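Probable sulfate-binding lipoprotein SubI (PDB 6DDN) probably binds sulfate outside the cytoplasmic membrane as the solute-binding lipoprotein of a sulfate transport system. Local coordinates at residues A[59-64]-A[237-242]; A[85-90]-A[100-105]; A[93-98]-A[107-112]. One frame throughout, in Å; residues are numbered along the deposited sequence.

Contact 1 (A[59-64]-A[237-242]). With SO4 (sulfate ion), chain C.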
ATOM      1  N   TYR A  59       1.941  -6.769  -4.489  1.00 56.31           N
ATOM      2  CA  TYR A  59       3.008  -6.293  -3.619  1.00 53.11           C
ATOM      3  C   TYR A  59       3.023  -7.076  -2.308  1.00 49.22           C
ATOM      4  O   TYR A  59       2.475  -8.178  -2.235  1.00 48.35           O
ATOM      5  CB  TYR A  59       2.889  -4.780  -3.382  1.00 53.12           C
ATOM      6  CG  TYR A  59       1.608  -4.290  -2.737  1.00 48.82           C
ATOM      7  CD1 TYR A  59       0.396  -4.332  -3.414  1.00 47.60           C
ATOM      8  CD2 TYR A  59       1.623  -3.742  -1.462  1.00 50.97           C
ATOM      9  CE1 TYR A  59      -0.771  -3.869  -2.827  1.00 46.82           C
ATOM     10  CE2 TYR A  59       0.467  -3.275  -0.871  1.00 52.91           C
ATOM     11  CZ  TYR A  59      -0.727  -3.344  -1.553  1.00 47.58           C
ATOM     12  OH  TYR A  59      -1.876  -2.878  -0.953  1.00 46.12           O
ATOM     13  N   ALA A  60       3.648  -6.522  -1.268  1.00 48.92           N
ATOM     14  CA  ALA A  60       4.062  -7.341  -0.134  1.00 49.83           C
ATOM     15  C   ALA A  60       2.970  -7.585   0.900  1.00 48.15           C
ATOM     16  O   ALA A  60       3.068  -8.557   1.656  1.00 48.62           O
ATOM     17  CB  ALA A  60       5.269  -6.705   0.559  1.00 50.54           C
ATOM     18  N   VAL A  61       1.946  -6.739   0.975  1.00 48.33           N
ATOM     19  CA  VAL A  61       1.004  -6.836   2.091  1.00 49.93           C
ATOM     20  C   VAL A  61      -0.480  -6.994   1.746  1.00 50.51           C
ATOM     21  O   VAL A  61      -1.289  -7.027   2.684  1.00 49.71           O
ATOM     22  CB  VAL A  61       1.160  -5.617   3.016  1.00 51.27           C
ATOM     23  CG1 VAL A  61       2.612  -5.449   3.463  1.00 51.42           C
ATOM     24  CG2 VAL A  61       0.662  -4.368   2.324  1.00 48.83           C
ATOM     25  N   PRO A  62      -0.926  -7.106   0.486  1.00 54.44           N
ATOM     26  CA  PRO A  62      -2.377  -7.130   0.251  1.00 50.79           C
ATOM     27  C   PRO A  62      -3.019  -8.500   0.401  1.00 46.41           C
ATOM     28  O   PRO A  62      -4.224  -8.626   0.153  1.00 43.43           O
ATOM     29  CB  PRO A  62      -2.484  -6.633  -1.194  1.00 49.98           C
ATOM     30  CG  PRO A  62      -1.309  -7.246  -1.840  1.00 50.84           C
ATOM     31  CD  PRO A  62      -0.209  -7.278  -0.795  1.00 53.92           C
ATOM     32  N   GLU A  63      -2.264  -9.518   0.808  1.00 53.72           N
ATOM     33  CA  GLU A  63      -2.796 -10.878   0.873  1.00 53.46           C
ATOM     34  C   GLU A  63      -4.058 -11.030   1.719  1.00 54.74           C
ATOM     35  O   GLU A  63      -4.963 -11.764   1.287  1.00 53.83           O
ATOM     36  CB  GLU A  63      -1.706 -11.836   1.379  1.00 51.16           C
ATOM     37  CG  GLU A  63      -2.122 -13.302   1.414  1.00 50.46           C
ATOM     38  CD  GLU A  63      -2.792 -13.693   2.717  1.00 53.44           C
ATOM     39  OE1 GLU A  63      -2.708 -12.909   3.685  1.00 60.58           O
ATOM     40  OE2 GLU A  63      -3.409 -14.776   2.774  1.00 57.34           O
ATOM     41  N   PRO A  64      -4.185 -10.419   2.907  1.00 50.99           N
ATOM     42  CA  PRO A  64      -5.413 -10.627   3.695  1.00 47.36           C
ATOM     43  C   PRO A  64      -6.689 -10.282   2.951  1.00 50.08           C
ATOM     44  O   PRO A  64      -7.726 -10.912   3.193  1.00 53.99           O
ATOM     45  CB  PRO A  64      -5.203  -9.710   4.906  1.00 43.29           C
ATOM     46  CG  PRO A  64      -3.729  -9.672   5.067  1.00 44.19           C
ATOM     47  CD  PRO A  64      -3.191  -9.639   3.668  1.00 43.62           C
ATOM     48  N   GLU A 237      -2.133   0.966   7.265  1.00 48.33           N
ATOM     49  CA  GLU A 237      -3.154   0.675   8.265  1.00 47.66           C
ATOM     50  C   GLU A 237      -3.697  -0.739   8.103  1.00 46.99           C
ATOM     51  O   GLU A 237      -4.041  -1.390   9.095  1.00 47.16           O
ATOM     52  CB  GLU A 237      -4.282   1.703   8.166  1.00 54.69           C
ATOM     53  CG  GLU A 237      -5.312   1.632   9.274  1.00 53.06           C
ATOM     54  CD  GLU A 237      -6.593   2.356   8.907  1.00 56.46           C
ATOM     55  OE1 GLU A 237      -6.992   2.297   7.724  1.00 56.85           O
ATOM     56  OE2 GLU A 237      -7.199   2.985   9.799  1.00 57.67           O
ATOM     57  N   ASN A 238      -3.774  -1.234   6.866  1.00 46.55           N
ATOM     58  CA  ASN A 238      -4.223  -2.606   6.660  1.00 46.70           C
ATOM     59  C   ASN A 238      -3.214  -3.602   7.214  1.00 45.03           C
ATOM     60  O   ASN A 238      -3.596  -4.649   7.748  1.00 45.42           O
ATOM     61  CB  ASN A 238      -4.478  -2.865   5.175  1.00 48.18           C
ATOM     62  CG  ASN A 238      -3.311  -2.456   4.297  1.00 50.27           C
ATOM     63  OD1 ASN A 238      -3.335  -1.399   3.669  1.00 52.04           O
ATOM     64  ND2 ASN A 238      -2.291  -3.304   4.231  1.00 51.49           N
ATOM     65  N   GLU A 239      -1.921  -3.290   7.103  1.00 48.87           N
ATOM     66  CA  GLU A 239      -0.902  -4.201   7.610  1.00 53.86           C
ATOM     67  C   GLU A 239      -0.888  -4.218   9.132  1.00 57.95           C
ATOM     68  O   GLU A 239      -0.651  -5.266   9.744  1.00 64.39           O
ATOM     69  CB  GLU A 239       0.471  -3.816   7.057  1.00 54.60           C
ATOM     70  CG  GLU A 239       1.621  -4.673   7.579  1.00 56.35           C
ATOM     71  CD  GLU A 239       1.767  -5.997   6.847  1.00 57.19           C
ATOM     72  OE1 GLU A 239       2.907  -6.501   6.759  1.00 58.68           O
ATOM     73  OE2 GLU A 239       0.750  -6.540   6.362  1.00 54.04           O
ATOM     74  N   ALA A 240      -1.144  -3.070   9.763  1.00 55.87           N
ATOM     75  CA  ALA A 240      -1.260  -3.045  11.217  1.00 51.82           C
ATOM     76  C   ALA A 240      -2.468  -3.851  11.679  1.00 49.73           C
ATOM     77  O   ALA A 240      -2.385  -4.608  12.654  1.00 50.22           O
ATOM     78  CB  ALA A 240      -1.354  -1.603  11.714  1.00 50.39           C
ATOM     79  N   ILE A 241      -3.597  -3.704  10.980  1.00 47.21           N
ATOM     80  CA  ILE A 241      -4.798  -4.458  11.325  1.00 46.11           C
ATOM     81  C   ILE A 241      -4.554  -5.952  11.164  1.00 45.06           C
ATOM     82  O   ILE A 241      -4.954  -6.757  12.014  1.00 49.30           O
ATOM     83  CB  ILE A 241      -5.987  -3.980  10.470  1.00 46.51           C
ATOM     84  CG1 ILE A 241      -6.403  -2.567  10.881  1.00 48.84           C
ATOM     85  CG2 ILE A 241      -7.160  -4.937  10.595  1.00 47.89           C
ATOM     86  CD1 ILE A 241      -7.348  -1.904   9.908  1.00 49.28           C
ATOM     87  N   ALA A 242      -3.889  -6.346  10.077  1.00 42.72           N
ATOM     88  CA  ALA A 242      -3.644  -7.764   9.840  1.00 47.29           C
ATOM     89  C   ALA A 242      -2.658  -8.331  10.852  1.00 52.25           C
ATOM     90  O   ALA A 242      -2.813  -9.472  11.305  1.00 58.01           O
ATOM     91  CB  ALA A 242      -3.136  -7.976   8.415  1.00 47.69           C
TER
HETATM   92  S   SO4 C 401       5.561  -3.074  -0.427  1.00 49.61           S
HETATM   93  O1  SO4 C 401       5.457  -4.144  -1.415  1.00 48.23           O
HETATM   94  O2  SO4 C 401       4.463  -3.195   0.530  1.00 48.53           O
HETATM   95  O3  SO4 C 401       6.832  -3.174   0.283  1.00 48.17           O
HETATM   96  O4  SO4 C 401       5.485  -1.784  -1.103  1.00 48.78           O
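Val-61 and Glu-239 bring their backbones to a CA-CA distance of 6.4 Å, where the turn after strand 53-58 runs into helix 63-74 and faces the start of helix 237-245. In this type 2 periplasmic-binding-protein fold the turn brings the amide of Ala-60 to a bound sulfate, as expected for a binding cleft of the family. Val-61 CG1 lies 3.5 Å from both CD and OE1 of Glu-239, and Val-61 CB is 3.5 Å from Glu-239 OE2; the CB-CG1 edge of the valine therefore lies against both carboxylate oxygens, crossing the glutamate chain at about a right angle. The bend of the Glu-239 chain at chi2 (82°) turns the carboxylate to this valine. Its oxygens bond elsewhere, OE2 to Arg-219 and OE1 to Thr-222. The other methyl, Val-61 CG2, lies 3.7 Å from Asn-238 ND2. Further along, at the start of helix 63-74, Pro-64 CG meets Ala-242 CB at 3.8 Å, one helical turn after Asn-238. Tyr-59 and Ala-60 reach the sulfate, which Ser-175, Ser-177, Gly-218 and Tyr-236 also hold. Pro-62 CD lies 3.8 Å above the centre of the Tyr-59 ring, and Ala-60 N donates to sulfate O1 at 3.0 Å (N-H...O 141°).

Contact 2 (A[85-90]-A[100-105]); sequences ITSYGA and DGKPAD
Lys-102 NZ donates to Ser-87 OG at 2.7 Å, and this bond carries nearly the whole contact. The CB-OG-NZ angle of about 111° is close to tetrahedral, so the ammonium approaches the hydroxyl from a direction suited to an sp3 acceptor. Little else meets, and the two segments together bury just 65 Å². The lysine spans the gap because its chain is extended as far as CE and bends only at the last torsion (chi4 -113°), which swings NZ to the serine. On the strand, Ser-87 OG stands anti to the backbone N (chi1 178°), which sends it to the lysine. The nearest CA pair, Ser-87 and Ala-104, is still 9.1 Å apart, which shows that a long side chain and not close backbones makes the link. The base of the lysine is fixed by a Schellman motif that ends helix 91-99: Lys-102 N meets Gly-97 O at 2.8 Å, Gly-101 N meets Val-98 O, and Gly-101 takes the positive phi of the C-prime position. Lys-102 also packs on Gln-94 and Val-57. The bond thus ties strand 83-88 to the loop leaving helix 91-99, within a beta-alpha-beta crossover whose two strands, 83-88 and 106-108, both pair in parallel with strand 53-58.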
ATOM      1  N   ILE A  85      -3.779 -17.851  -8.799  1.00 59.57           N
ATOM      2  CA  ILE A  85      -2.483 -17.987  -8.146  1.00 55.25           C
ATOM      3  C   ILE A  85      -1.997 -16.597  -7.766  1.00 56.07           C
ATOM      4  O   ILE A  85      -2.231 -15.622  -8.492  1.00 55.35           O
ATOM      5  CB  ILE A  85      -1.474 -18.707  -9.058  1.00 54.67           C
ATOM      6  CG1 ILE A  85      -2.077 -20.000  -9.602  1.00 57.90           C
ATOM      7  CG2 ILE A  85      -0.187 -19.016  -8.307  1.00 54.43           C
ATOM      8  CD1 ILE A  85      -1.615 -20.327 -10.992  1.00 63.05           C
ATOM      9  N   THR A  86      -1.324 -16.498  -6.623  1.00 56.33           N
ATOM     10  CA  THR A  86      -0.910 -15.218  -6.074  1.00 53.60           C
ATOM     11  C   THR A  86       0.599 -15.188  -5.876  1.00 53.22           C
ATOM     12  O   THR A  86       1.237 -16.223  -5.661  1.00 54.89           O
ATOM     13  CB  THR A  86      -1.614 -14.938  -4.743  1.00 50.55           C
ATOM     14  OG1 THR A  86      -1.342 -16.004  -3.826  1.00 58.06           O
ATOM     15  CG2 THR A  86      -3.120 -14.830  -4.953  1.00 43.48           C
ATOM     16  N   SER A  87       1.162 -13.983  -5.956  1.00 51.47           N
ATOM     17  CA  SER A  87       2.591 -13.773  -5.755  1.00 48.94           C
ATOM     18  C   SER A  87       2.783 -12.421  -5.086  1.00 50.61           C
ATOM     19  O   SER A  87       2.464 -11.386  -5.680  1.00 48.80           O
ATOM     20  CB  SER A  87       3.355 -13.831  -7.079  1.00 48.77           C
ATOM     21  OG  SER A  87       4.736 -13.591  -6.874  1.00 49.60           O
ATOM     22  N   TYR A  88       3.304 -12.435  -3.861  1.00 51.61           N
ATOM     23  CA  TYR A  88       3.512 -11.225  -3.079  1.00 49.70           C
ATOM     24  C   TYR A  88       4.998 -11.004  -2.841  1.00 51.08           C
ATOM     25  O   TYR A  88       5.753 -11.955  -2.615  1.00 44.97           O
ATOM     26  CB  TYR A  88       2.777 -11.299  -1.736  1.00 46.95           C
ATOM     27  CG  TYR A  88       1.331 -11.721  -1.856  1.00 48.05           C
ATOM     28  CD1 TYR A  88       0.343 -10.799  -2.184  1.00 45.00           C
ATOM     29  CD2 TYR A  88       0.953 -13.039  -1.646  1.00 41.78           C
ATOM     30  CE1 TYR A  88      -0.984 -11.183  -2.295  1.00 44.93           C
ATOM     31  CE2 TYR A  88      -0.367 -13.431  -1.754  1.00 42.09           C
ATOM     32  CZ  TYR A  88      -1.330 -12.502  -2.078  1.00 45.79           C
ATOM     33  OH  TYR A  88      -2.643 -12.898  -2.186  1.00 54.56           O
ATOM     34  N   GLY A  89       5.408  -9.744  -2.892  1.00 52.23           N
ATOM     35  CA  GLY A  89       6.790  -9.392  -2.640  1.00 44.73           C
ATOM     36  C   GLY A  89       6.949  -7.890  -2.678  1.00 49.86           C
ATOM     37  O   GLY A  89       5.970  -7.151  -2.789  1.00 48.46           O
ATOM     38  N   ALA A  90       8.200  -7.444  -2.576  1.00 50.42           N
ATOM     39  CA  ALA A  90       8.501  -6.022  -2.679  1.00 50.70           C
ATOM     40  C   ALA A  90       7.889  -5.444  -3.949  1.00 50.96           C
ATOM     41  O   ALA A  90       8.049  -6.002  -5.038  1.00 52.72           O
ATOM     42  CB  ALA A  90      10.015  -5.801  -2.667  1.00 52.65           C
ATOM     43  N   ASP A 100      10.113  -7.780 -17.017  1.00 66.97           N
ATOM     44  CA  ASP A 100      11.105  -8.563 -17.739  1.00 73.03           C
ATOM     45  C   ASP A 100      10.833 -10.058 -17.636  1.00 74.66           C
ATOM     46  O   ASP A 100      11.745 -10.839 -17.339  1.00 80.42           O
ATOM     47  CB  ASP A 100      12.509  -8.225 -17.240  1.00 81.73           C
ATOM     48  CG  ASP A 100      13.022  -6.910 -17.797  1.00 89.50           C
ATOM     49  OD1 ASP A 100      13.149  -6.802 -19.036  1.00 94.61           O
ATOM     50  OD2 ASP A 100      13.292  -5.985 -17.001  1.00 89.01           O
ATOM     51  N   GLY A 101       9.592 -10.468 -17.884  1.00 70.05           N
ATOM     52  CA  GLY A 101       9.269 -11.846 -18.202  1.00 74.27           C
ATOM     53  C   GLY A 101       8.391 -12.569 -17.205  1.00 69.60           C
ATOM     54  O   GLY A 101       7.778 -13.582 -17.572  1.00 72.54           O
ATOM     55  N   LYS A 102       8.311 -12.109 -15.959  1.00 68.63           N
ATOM     56  CA  LYS A 102       7.587 -12.860 -14.939  1.00 68.52           C
ATOM     57  C   LYS A 102       6.134 -13.052 -15.357  1.00 64.65           C
ATOM     58  O   LYS A 102       5.453 -12.070 -15.689  1.00 57.48           O
ATOM     59  CB  LYS A 102       7.649 -12.150 -13.589  1.00 70.93           C
ATOM     60  CG  LYS A 102       6.845 -12.810 -12.486  1.00 69.82           C
ATOM     61  CD  LYS A 102       7.369 -12.392 -11.123  1.00 69.56           C
ATOM     62  CE  LYS A 102       6.857 -13.307 -10.027  1.00 70.86           C
ATOM     63  NZ  LYS A 102       5.932 -12.589  -9.107  1.00 69.51           N
ATOM     64  N   PRO A 103       5.629 -14.283 -15.367  1.00 67.07           N
ATOM     65  CA  PRO A 103       4.239 -14.509 -15.778  1.00 69.34           C
ATOM     66  C   PRO A 103       3.276 -13.786 -14.851  1.00 67.54           C
ATOM     67  O   PRO A 103       3.391 -13.857 -13.625  1.00 65.25           O
ATOM     68  CB  PRO A 103       4.085 -16.031 -15.685  1.00 70.90           C
ATOM     69  CG  PRO A 103       5.127 -16.452 -14.699  1.00 71.99           C
ATOM     70  CD  PRO A 103       6.284 -15.523 -14.919  1.00 70.11           C
ATOM     71  N   ALA A 104       2.330 -13.072 -15.452  1.00 68.44           N
ATOM     72  CA  ALA A 104       1.338 -12.329 -14.693  1.00 61.15           C
ATOM     73  C   ALA A 104       0.122 -12.104 -15.573  1.00 65.59           C
ATOM     74  O   ALA A 104       0.256 -11.811 -16.764  1.00 72.82           O
ATOM     75  CB  ALA A 104       1.892 -10.986 -14.202  1.00 57.83           C
ATOM     76  N   ASP A 105      -1.060 -12.263 -14.983  1.00 62.36           N
ATOM     77  CA  ASP A 105      -2.300 -11.883 -15.636  1.00 62.47           C
ATOM     78  C   ASP A 105      -2.921 -10.632 -15.035  1.00 60.32           C
ATOM     79  O   ASP A 105      -3.689  -9.951 -15.721  1.00 57.69           O
ATOM     80  CB  ASP A 105      -3.311 -13.037 -15.575  1.00 62.03           C
ATOM     81  CG  ASP A 105      -2.788 -14.304 -16.235  1.00 65.64           C
ATOM     82  OD1 ASP A 105      -2.831 -14.397 -17.480  1.00 69.31           O
ATOM     83  OD2 ASP A 105      -2.330 -15.210 -15.506  1.00 66.53           O
TER

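Contact 3 (A[93-98]-A[107-112]); sequences DQSRGV and VNFSVE. With SO4 (sulfate ion), chain E.
Val-107 opens the contact from the strand, its CG1 lying 4.5 Å from CG2 of Val-98 in a loose apolar touch. Asn-108 leaves in another direction, with OD1 bonded to Trp-66 and ND2 to the carbonyl of Pro-264. Phe-109 then turns back to the helix and buries the largest area of the contact, 69 Å². With CG anti to its carbonyl carbon (chi1 -69°), its ring puts CE1 3.7 Å from Gln-94 CB and CZ 3.5 Å from Ser-95 CA; the outer atoms of the ring reach the helix obliquely. Ser-95 CB adds an off-centre CH-pi contact, 4.2 Å from the ring centroid and 30° off the normal. The hydroxyl of Ser-95 bonds to the carbonyl of Asp-114. Ser-110 follows, with OG bonded to the hydroxyl of Tyr-236, which in turn holds the sulfate at Ala-60. Arg-96 lies on another side of the helix, where NH2 forms a 2.9 Å salt bridge with Asp-93 OD1 and a second sulfate, probably from the crystallisation liquor, sits between Arg-96 and Arg-117. Helix 91-99 therefore packs on the end of strand 106-108 beside helix 113-120, Leu-118 touching Val-107 and Ile-115 touching Phe-109.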
ATOM      1  N   ASP A  93      10.235  -4.564  -6.854  1.00 60.77           N
ATOM      2  CA  ASP A  93      10.829  -5.809  -7.333  1.00 57.63           C
ATOM      3  C   ASP A  93       9.822  -6.624  -8.132  1.00 56.61           C
ATOM      4  O   ASP A  93      10.163  -7.201  -9.173  1.00 60.86           O
ATOM      5  CB  ASP A  93      11.361  -6.627  -6.156  1.00 58.42           C
ATOM      6  CG  ASP A  93      12.631  -6.046  -5.565  1.00 62.11           C
ATOM      7  OD1 ASP A  93      13.115  -5.015  -6.080  1.00 64.64           O
ATOM      8  OD2 ASP A  93      13.147  -6.626  -4.585  1.00 62.34           O
ATOM      9  N   GLN A  94       8.574  -6.683  -7.663  1.00 54.74           N
ATOM     10  CA  GLN A  94       7.542  -7.409  -8.396  1.00 53.40           C
ATOM     11  C   GLN A  94       7.239  -6.737  -9.729  1.00 55.78           C
ATOM     12  O   GLN A  94       6.999  -7.419 -10.733  1.00 59.33           O
ATOM     13  CB  GLN A  94       6.275  -7.518  -7.548  1.00 50.28           C
ATOM     14  CG  GLN A  94       6.421  -8.404  -6.322  1.00 52.35           C
ATOM     15  CD  GLN A  94       6.178  -9.870  -6.623  1.00 55.87           C
ATOM     16  OE1 GLN A  94       5.041 -10.341  -6.595  1.00 54.73           O
ATOM     17  NE2 GLN A  94       7.251 -10.601  -6.911  1.00 59.95           N
ATOM     18  N   SER A  95       7.246  -5.403  -9.759  1.00 54.97           N
ATOM     19  CA  SER A  95       7.010  -4.690 -11.010  1.00 60.03           C
ATOM     20  C   SER A  95       8.104  -4.989 -12.027  1.00 63.86           C
ATOM     21  O   SER A  95       7.818  -5.225 -13.206  1.00 67.52           O
ATOM     22  CB  SER A  95       6.914  -3.189 -10.749  1.00 60.93           C
ATOM     23  OG  SER A  95       6.524  -2.489 -11.917  1.00 62.09           O
ATOM     24  N   ARG A  96       9.364  -4.987 -11.588  1.00 62.51           N
ATOM     25  CA  ARG A  96      10.462  -5.295 -12.497  1.00 64.10           C
ATOM     26  C   ARG A  96      10.370  -6.725 -13.009  1.00 65.68           C
ATOM     27  O   ARG A  96      10.626  -6.984 -14.190  1.00 67.42           O
ATOM     28  CB  ARG A  96      11.800  -5.058 -11.799  1.00 65.57           C
ATOM     29  CG  ARG A  96      12.169  -3.598 -11.708  1.00 68.43           C
ATOM     30  CD  ARG A  96      13.333  -3.362 -10.769  1.00 71.25           C
ATOM     31  NE  ARG A  96      13.248  -2.032 -10.176  1.00 72.63           N
ATOM     32  CZ  ARG A  96      13.194  -1.793  -8.870  1.00 67.82           C
ATOM     33  NH1 ARG A  96      13.109  -0.546  -8.427  1.00 63.06           N
ATOM     34  NH2 ARG A  96      13.234  -2.799  -8.005  1.00 66.92           N
ATOM     35  N   GLY A  97      10.008  -7.664 -12.133  1.00 64.94           N
ATOM     36  CA  GLY A  97       9.865  -9.046 -12.560  1.00 62.72           C
ATOM     37  C   GLY A  97       8.937  -9.196 -13.747  1.00 65.19           C
ATOM     38  O   GLY A  97       9.299  -9.793 -14.764  1.00 70.64           O
ATOM     39  N   VAL A  98       7.723  -8.652 -13.636  1.00 61.93           N
ATOM     40  CA  VAL A  98       6.760  -8.764 -14.728  1.00 63.33           C
ATOM     41  C   VAL A  98       7.237  -7.984 -15.946  1.00 66.74           C
ATOM     42  O   VAL A  98       7.043  -8.415 -17.090  1.00 69.80           O
ATOM     43  CB  VAL A  98       5.370  -8.295 -14.269  1.00 60.33           C
ATOM     44  CG1 VAL A  98       4.336  -8.589 -15.345  1.00 61.87           C
ATOM     45  CG2 VAL A  98       4.988  -8.959 -12.956  1.00 57.20           C
ATOM     46  N   VAL A 107      -1.802  -7.244 -12.167  1.00 52.68           N
ATOM     47  CA  VAL A 107      -0.846  -6.587 -11.290  1.00 47.91           C
ATOM     48  C   VAL A 107      -1.620  -5.787 -10.256  1.00 47.73           C
ATOM     49  O   VAL A 107      -2.652  -5.186 -10.569  1.00 50.38           O
ATOM     50  CB  VAL A 107       0.126  -5.680 -12.069  1.00 49.46           C
ATOM     51  CG1 VAL A 107       1.236  -6.517 -12.659  1.00 51.99           C
ATOM     52  CG2 VAL A 107      -0.610  -4.911 -13.155  1.00 54.16           C
ATOM     53  N   ASN A 108      -1.126  -5.802  -9.020  1.00 47.99           N
ATOM     54  CA  ASN A 108      -1.685  -5.001  -7.931  1.00 48.71           C
ATOM     55  C   ASN A 108      -0.500  -4.546  -7.087  1.00 48.30           C
ATOM     56  O   ASN A 108       0.027  -5.318  -6.283  1.00 45.38           O
ATOM     57  CB  ASN A 108      -2.691  -5.794  -7.106  1.00 47.40           C
ATOM     58  CG  ASN A 108      -3.120  -5.061  -5.852  1.00 48.55           C
ATOM     59  OD1 ASN A 108      -3.085  -5.611  -4.751  1.00 49.79           O
ATOM     60  ND2 ASN A 108      -3.527  -3.808  -6.011  1.00 48.48           N
ATOM     61  N   PHE A 109      -0.080  -3.303  -7.277  1.00 49.52           N
ATOM     62  CA  PHE A 109       1.158  -2.818  -6.690  1.00 49.34           C
ATOM     63  C   PHE A 109       0.876  -1.756  -5.637  1.00 51.39           C
ATOM     64  O   PHE A 109      -0.232  -1.226  -5.524  1.00 54.13           O
ATOM     65  CB  PHE A 109       2.088  -2.284  -7.783  1.00 49.73           C
ATOM     66  CG  PHE A 109       2.636  -3.358  -8.674  1.00 51.53           C
ATOM     67  CD1 PHE A 109       2.913  -4.616  -8.165  1.00 52.95           C
ATOM     68  CD2 PHE A 109       2.859  -3.121 -10.021  1.00 56.61           C
ATOM     69  CE1 PHE A 109       3.414  -5.618  -8.976  1.00 53.52           C
ATOM     70  CE2 PHE A 109       3.361  -4.120 -10.839  1.00 58.55           C
ATOM     71  CZ  PHE A 109       3.637  -5.370 -10.315  1.00 55.32           C
ATOM     72  N   SER A 110       1.909  -1.465  -4.844  1.00 57.24           N
ATOM     73  CA  SER A 110       1.764  -0.511  -3.751  1.00 49.62           C
ATOM     74  C   SER A 110       1.517   0.898  -4.269  1.00 51.33           C
ATOM     75  O   SER A 110       0.693   1.634  -3.713  1.00 52.88           O
ATOM     76  CB  SER A 110       3.010  -0.540  -2.866  1.00 50.80           C
ATOM     77  OG  SER A 110       2.991   0.518  -1.924  1.00 53.22           O
ATOM     78  N   VAL A 111       2.218   1.293  -5.329  1.00 51.73           N
ATOM     79  CA  VAL A 111       2.182   2.662  -5.823  1.00 54.28           C
ATOM     80  C   VAL A 111       1.987   2.656  -7.333  1.00 54.24           C
ATOM     81  O   VAL A 111       2.387   1.718  -8.029  1.00 52.59           O
ATOM     82  CB  VAL A 111       3.464   3.432  -5.442  1.00 59.60           C
ATOM     83  CG1 VAL A 111       3.561   3.593  -3.933  1.00 57.67           C
ATOM     84  CG2 VAL A 111       4.690   2.708  -5.977  1.00 59.67           C
ATOM     85  N   GLU A 112       1.367   3.725  -7.835  1.00 56.71           N
ATOM     86  CA  GLU A 112       1.124   3.846  -9.271  1.00 57.72           C
ATOM     87  C   GLU A 112       2.388   3.766 -10.124  1.00 60.51           C
ATOM     88  O   GLU A 112       2.320   3.162 -11.209  1.00 61.13           O
ATOM     89  CB  GLU A 112       0.365   5.150  -9.553  1.00 61.45           C
ATOM     90  CG  GLU A 112       0.072   5.406 -11.027  1.00 64.72           C
ATOM     91  CD  GLU A 112       1.172   6.189 -11.718  1.00 67.17           C
ATOM     92  OE1 GLU A 112       1.238   6.149 -12.964  1.00 70.57           O
ATOM     93  OE2 GLU A 112       1.972   6.839 -11.014  1.00 68.72           O
TER
HETATM   94  S   SO4 E 403      13.878   0.552 -12.759  1.00 96.07           S
HETATM   95  O1  SO4 E 403      13.627  -0.515 -13.723  1.00 95.22           O
HETATM   96  O2  SO4 E 403      14.026  -0.021 -11.425  1.00 94.43           O
HETATM   97  O3  SO4 E 403      15.103   1.259 -13.120  1.00 99.57           O
HETATM   98  O4  SO4 E 403      12.760   1.491 -12.767  1.00 96.29           O

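Contacts 2 and 3 have centres 8 Å apart and alternate along the chain, sharing the unit of strand 83-88, helix 91-99 and strand 106-108. Both are nested inside the long loop that contact 1 closes; the centre of contact 1 is 18 Å from that of contact 2 and 16 Å from that of contact 3. Strand 53-58 joins the three: it leads into 59-64 and is flanked by strands 83-88 and 106-108, and Tyr-59 N lies 3.0 Å from Asn-108 O, a probable hydrogen bond. Contacts 2 and 3 lie on the same side of the chain's centre, probably in one lobe, while contact 1, reaching helix 237-245, probably spans both lobes beside the sulfate.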